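Local coordinates for protein flavin prenyltransferase PAD1, mitochondrial (Aspergillus niger, PDB 6QLG) that probably prenylates reduced FMN with a dimethylallyl group at N5 and C6, supplying the prenyl-FMN cofactor of ferulic acid decarboxylase, at residues Val187-Phe190 against Tyr191-Ala194; Asp199-Asp202 against Gln203-Arg207. All blocks are in the same frame, centred on the assembly; numbering follows the deposited sequence.

Contact 1: Val187-Phe190 against Tyr191-Ala194; sequences VPAF and YIKA. With DMA (dimethylallyl diphosphate), chain N.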
loop_
_atom_site.group_PDB
_atom_site.type_symbol
_atom_site.label_atom_id
_atom_site.label_comp_id
_atom_site.label_asym_id
_atom_site.label_seq_id
_atom_site.Cartn_x
_atom_site.Cartn_y
_atom_site.Cartn_z
ATOM N N VAL B 187 -27.954 12.685 -4.555
ATOM C CA VAL B 187 -28.011 13.224 -5.911
ATOM C C VAL B 187 -29.396 12.952 -6.491
ATOM O O VAL B 187 -29.911 11.829 -6.374
ATOM C CB VAL B 187 -26.898 12.640 -6.800
ATOM C CG1 VAL B 187 -25.543 13.221 -6.406
ATOM C CG2 VAL B 187 -26.874 11.118 -6.721
ATOM N N PRO B 188 -30.030 13.940 -7.122
ATOM C CA PRO B 188 -31.421 13.765 -7.562
ATOM C C PRO B 188 -31.533 12.784 -8.718
ATOM O O PRO B 188 -30.672 12.730 -9.599
ATOM C CB PRO B 188 -31.841 15.177 -7.996
ATOM C CG PRO B 188 -30.741 16.096 -7.527
ATOM C CD PRO B 188 -29.504 15.269 -7.464
ATOM N N ALA B 189 -32.615 12.006 -8.707
ATOM C CA ALA B 189 -32.925 11.077 -9.794
ATOM C C ALA B 189 -33.881 11.779 -10.749
ATOM O O ALA B 189 -35.103 11.661 -10.643
ATOM C CB ALA B 189 -33.517 9.784 -9.248
ATOM N N PHE B 190 -33.314 12.523 -11.701
ATOM C CA PHE B 190 -34.130 13.338 -12.595
ATOM C C PHE B 190 -34.990 12.508 -13.540
ATOM O O PHE B 190 -35.948 13.043 -14.108
ATOM C CB PHE B 190 -33.241 14.283 -13.404
ATOM C CG PHE B 190 -32.556 15.334 -12.573
ATOM C CD1 PHE B 190 -33.235 16.474 -12.178
ATOM C CD2 PHE B 190 -31.236 15.181 -12.188
ATOM C CE1 PHE B 190 -32.606 17.443 -11.416
ATOM C CE2 PHE B 190 -30.600 16.146 -11.429
ATOM C CZ PHE B 190 -31.288 17.278 -11.042
ATOM N N TYR B 191 -34.685 11.219 -13.718
ATOM C CA TYR B 191 -35.448 10.408 -14.661
ATOM C C TYR B 191 -36.885 10.167 -14.216
ATOM O O TYR B 191 -37.695 9.717 -15.033
ATOM C CB TYR B 191 -34.750 9.064 -14.904
ATOM C CG TYR B 191 -34.617 8.185 -13.681
ATOM C CD1 TYR B 191 -35.670 7.382 -13.255
ATOM C CD2 TYR B 191 -33.430 8.141 -12.961
ATOM C CE1 TYR B 191 -35.549 6.573 -12.141
ATOM C CE2 TYR B 191 -33.301 7.336 -11.849
ATOM C CZ TYR B 191 -34.364 6.555 -11.441
ATOM O OH TYR B 191 -34.239 5.752 -10.333
ATOM N N ILE B 192 -37.225 10.444 -12.953
ATOM C CA ILE B 192 -38.608 10.302 -12.512
ATOM C C ILE B 192 -39.501 11.418 -13.032
ATOM O O ILE B 192 -40.722 11.357 -12.844
ATOM C CB ILE B 192 -38.703 10.251 -10.973
ATOM C CG1 ILE B 192 -38.485 11.643 -10.373
ATOM C CG2 ILE B 192 -37.705 9.252 -10.407
ATOM C CD1 ILE B 192 -38.776 11.717 -8.885
ATOM N N LYS B 193 -38.923 12.428 -13.682
ATOM C CA LYS B 193 -39.659 13.567 -14.230
ATOM C C LYS B 193 -40.511 14.229 -13.144
ATOM O O LYS B 193 -41.742 14.210 -13.162
ATOM C CB LYS B 193 -40.508 13.136 -15.430
ATOM C CG LYS B 193 -39.686 12.604 -16.599
ATOM C CD LYS B 193 -40.557 12.323 -17.812
ATOM C CE LYS B 193 -40.791 10.832 -17.986
ATOM N NZ LYS B 193 -41.500 10.529 -19.260
ATOM N N ALA B 194 -39.802 14.821 -12.189
ATOM C CA ALA B 194 -40.438 15.405 -11.020
ATOM C C ALA B 194 -41.053 16.759 -11.346
ATOM O O ALA B 194 -40.534 17.525 -12.163
ATOM C CB ALA B 194 -39.424 15.562 -9.886
HETATM C C1 DMA N . -31.088 4.560 -12.216
HETATM O O1 DMA N . -31.184 3.781 -11.055
HETATM C C2 DMA N . -30.893 3.654 -13.430
HETATM C C3 DMA N . -31.752 3.686 -14.428
HETATM C C4 DMA N . -31.548 2.773 -15.632
HETATM C C5 DMA N . -32.953 4.630 -14.386
HETATM P PA DMA N . -29.878 3.712 -10.049
HETATM O O1A DMA N . -28.705 4.409 -10.703
HETATM O O2A DMA N . -29.524 2.273 -9.768
HETATM O O3A DMA N . -30.231 4.458 -8.624
HETATM P PB DMA N . -31.313 5.691 -8.492
HETATM O O1B DMA N . -31.281 6.521 -9.750
HETATM O O2B DMA N . -30.941 6.569 -7.320
HETATM O O3B DMA N . -32.694 5.115 -8.291
HETATM O O HOH W 1 -37.024 15.114 -12.455
#

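Contact 2: Asp199-Asp202 against Gln203-Arg207; sequences DLID and QSVGR. With DMA (dimethylallyl diphosphate), chain N.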
loop_
_atom_site.group_PDB
_atom_site.type_symbol
_atom_site.label_atom_id
_atom_site.label_comp_id
_atom_site.label_asym_id
_atom_site.label_seq_id
_atom_site.Cartn_x
_atom_site.Cartn_y
_atom_site.Cartn_z
ATOM N N ASP B 199 -40.777 15.997 -4.798
ATOM C CA ASP B 199 -40.817 14.727 -5.518
ATOM C C ASP B 199 -39.438 14.084 -5.576
ATOM O O ASP B 199 -39.296 12.876 -5.355
ATOM C CB ASP B 199 -41.354 14.935 -6.934
ATOM C CG ASP B 199 -42.837 15.235 -6.960
ATOM O OD1 ASP B 199 -43.534 14.915 -5.973
ATOM O OD2 ASP B 199 -43.304 15.788 -7.977
ATOM N N LEU B 200 -38.410 14.877 -5.880
ATOM C CA LEU B 200 -37.056 14.339 -5.926
ATOM C C LEU B 200 -36.589 13.912 -4.540
ATOM O O LEU B 200 -35.936 12.872 -4.392
ATOM C CB LEU B 200 -36.111 15.373 -6.539
ATOM C CG LEU B 200 -36.368 15.646 -8.026
ATOM C CD1 LEU B 200 -35.713 16.939 -8.494
ATOM C CD2 LEU B 200 -35.904 14.470 -8.880
ATOM N N ILE B 201 -36.939 14.686 -3.508
ATOM C CA ILE B 201 -36.586 14.311 -2.142
ATOM C C ILE B 201 -37.253 12.995 -1.759
ATOM O O ILE B 201 -36.629 12.122 -1.143
ATOM C CB ILE B 201 -36.961 15.437 -1.159
ATOM C CG1 ILE B 201 -36.145 16.698 -1.441
ATOM C CG2 ILE B 201 -36.736 14.987 0.276
ATOM C CD1 ILE B 201 -36.405 17.821 -0.457
ATOM N N ASP B 202 -38.530 12.833 -2.120
ATOM C CA ASP B 202 -39.255 11.612 -1.776
ATOM C C ASP B 202 -38.596 10.382 -2.389
ATOM O O ASP B 202 -38.531 9.322 -1.756
ATOM C CB ASP B 202 -40.711 11.716 -2.234
ATOM C CG ASP B 202 -41.525 12.685 -1.393
ATOM O OD1 ASP B 202 -41.138 12.952 -0.236
ATOM O OD2 ASP B 202 -42.555 13.182 -1.895
ATOM N N GLN B 203 -38.108 10.502 -3.624
ATOM C CA GLN B 203 -37.421 9.381 -4.255
ATOM C C GLN B 203 -36.109 9.068 -3.543
ATOM O O GLN B 203 -35.794 7.897 -3.300
ATOM C CB GLN B 203 -37.181 9.679 -5.736
ATOM C CG GLN B 203 -36.752 8.472 -6.557
ATOM C CD GLN B 203 -35.241 8.324 -6.639
ATOM O OE1 GLN B 203 -34.495 9.162 -6.132
ATOM N NE2 GLN B 203 -34.785 7.259 -7.290
ATOM N N SER B 204 -35.336 10.100 -3.195
ATOM C CA SER B 204 -34.083 9.879 -2.475
ATOM C C SER B 204 -34.332 9.207 -1.131
ATOM O O SER B 204 -33.613 8.275 -0.753
ATOM C CB SER B 204 -33.345 11.204 -2.275
ATOM O OG SER B 204 -32.968 11.777 -3.514
ATOM N N VAL B 205 -35.350 9.667 -0.398
ATOM C CA VAL B 205 -35.665 9.071 0.898
ATOM C C VAL B 205 -36.070 7.613 0.729
ATOM O O VAL B 205 -35.685 6.747 1.528
ATOM C CB VAL B 205 -36.759 9.892 1.608
ATOM C CG1 VAL B 205 -37.324 9.124 2.794
ATOM C CG2 VAL B 205 -36.204 11.240 2.050
ATOM N N GLY B 206 -36.843 7.313 -0.316
ATOM C CA GLY B 206 -37.228 5.933 -0.562
ATOM C C GLY B 206 -36.045 5.050 -0.911
ATOM O O GLY B 206 -35.993 3.883 -0.515
ATOM N N ARG B 207 -35.080 5.592 -1.657
ATOM C CA ARG B 207 -33.901 4.810 -2.009
ATOM C C ARG B 207 -32.978 4.621 -0.812
ATOM O O ARG B 207 -32.320 3.581 -0.699
ATOM C CB ARG B 207 -33.157 5.477 -3.166
ATOM C CG ARG B 207 -33.968 5.559 -4.451
ATOM C CD ARG B 207 -34.094 4.199 -5.127
ATOM N NE ARG B 207 -32.863 3.831 -5.824
ATOM C CZ ARG B 207 -31.982 2.946 -5.370
ATOM N NH1 ARG B 207 -32.193 2.327 -4.217
ATOM N NH2 ARG B 207 -30.887 2.680 -6.070
HETATM C C1 DMA N . -31.088 4.560 -12.216
HETATM O O1 DMA N . -31.184 3.781 -11.055
HETATM C C2 DMA N . -30.893 3.654 -13.430
HETATM C C3 DMA N . -31.752 3.686 -14.428
HETATM C C4 DMA N . -31.548 2.773 -15.632
HETATM C C5 DMA N . -32.953 4.630 -14.386
HETATM P PA DMA N . -29.878 3.712 -10.049
HETATM O O1A DMA N . -28.705 4.409 -10.703
HETATM O O2A DMA N . -29.524 2.273 -9.768
HETATM O O3A DMA N . -30.231 4.458 -8.624
HETATM P PB DMA N . -31.313 5.691 -8.492
HETATM O O1B DMA N . -31.281 6.521 -9.750
HETATM O O2B DMA N . -30.941 6.569 -7.320
HETATM O O3B DMA N . -32.694 5.115 -8.291
HETATM O O HOH W 2 -34.213 11.841 -6.402
#

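Contact 1: Val187-Phe190 against Tyr191-Ala194
The methyl group of A189 packs against the ring of Y191, with A189 CB 3.6 Å from Y191 CE2, an oblique approach; I192 CG2 reaches the same methyl more loosely. One face of the tyrosine ring is turned to the bound dimethylallyl diphosphate: C5 of this ligand lies 3.6 Å above the plane, over its centre, a CH-pi arrangement with the prenyl end. Y191 CG is wedged between the backbone N and the carbonyl carbon (chi1 62°), which swings the ring back past A189 to the ligand. F190 goes the other way and lays its own ring face on P188 CB.

Backbone bonds draw the chain into a short 3-10 turn. K193 N donates to F190 O at 3.1 Å, and I192 N makes a weak, long bond to A189 O. A water spans the next step, giving a hydrogen to F190 O (2.9 Å) and accepting one from A194 N (2.8 Å).

At the ligand, Y191 OH donates to the terminal phosphate oxygen O3B at 2.6 Å. One tyrosine thus serves both halves of the ligand, its hydroxyl gripping the diphosphate while its ring face lies against a methyl of the dimethylallyl tail.

Contact 2: Asp199-Asp202 against Gln203-Arg207
Oxygen O3B on the terminal phosphate of dimethylallyl diphosphate is gripped by R207 and Q203, one helical turn apart, besides the hydroxyl of Y191. R207 NE gives it a short, nearly straight bond of 2.8 Å, whereas Q203 NE2 adds only a weak one at 3.2 Å, bent to 126°. R207 NH2 holds the bridging oxygen O3A as well, at the guanidinium edge and in its plane, so two N-H groups fix the rotation of the group. Bends at chi2 and chi3 (-73° and -77°) curl the arginine round to the diphosphate; E152 of a third subunit forms a salt bridge with NH2.

The other end of the Q203 amide is held by a water that donates to OE1 (2.7 Å) and to L200 O, and accepts from S204 OG. It ties the amide back to the helix and is consistent with NE2, not OE1, facing the phosphate.

On the flank toward helix 53-65, I201 CG2 meets V205 CG2 at 4.2 Å, while D202 pairs with K58 in a salt bridge. Successive i to i+4 bonds, such as V205 N to I201 O at 2.9 Å, make this a regular alpha-helix that presents Q203 and R207 to the diphosphate end of the dimethylallyl diphosphate pocket.

Overall arrangement
Contacts 1 and 2 follow each other along the chain, the first in the loop after strand 182-183, the second on helix 197-210, their centres about 9 Å apart. Contact 2 is buried; contact 1 is partly buried and includes the exposed K193, which makes a cation-pi contact with Y84 of a second subunit. They touch directly: A189 CB lies 3.3 Å from Q203 OE1, and A194 packs on L200. Both reach the same dimethylallyl diphosphate, but the loop offers a hydroxyl and an aromatic face, while the helix brings positive charge and an amide. S112, G113 and K151 of a third subunit also hydrogen-bond the ligand, placing the pocket between subunits.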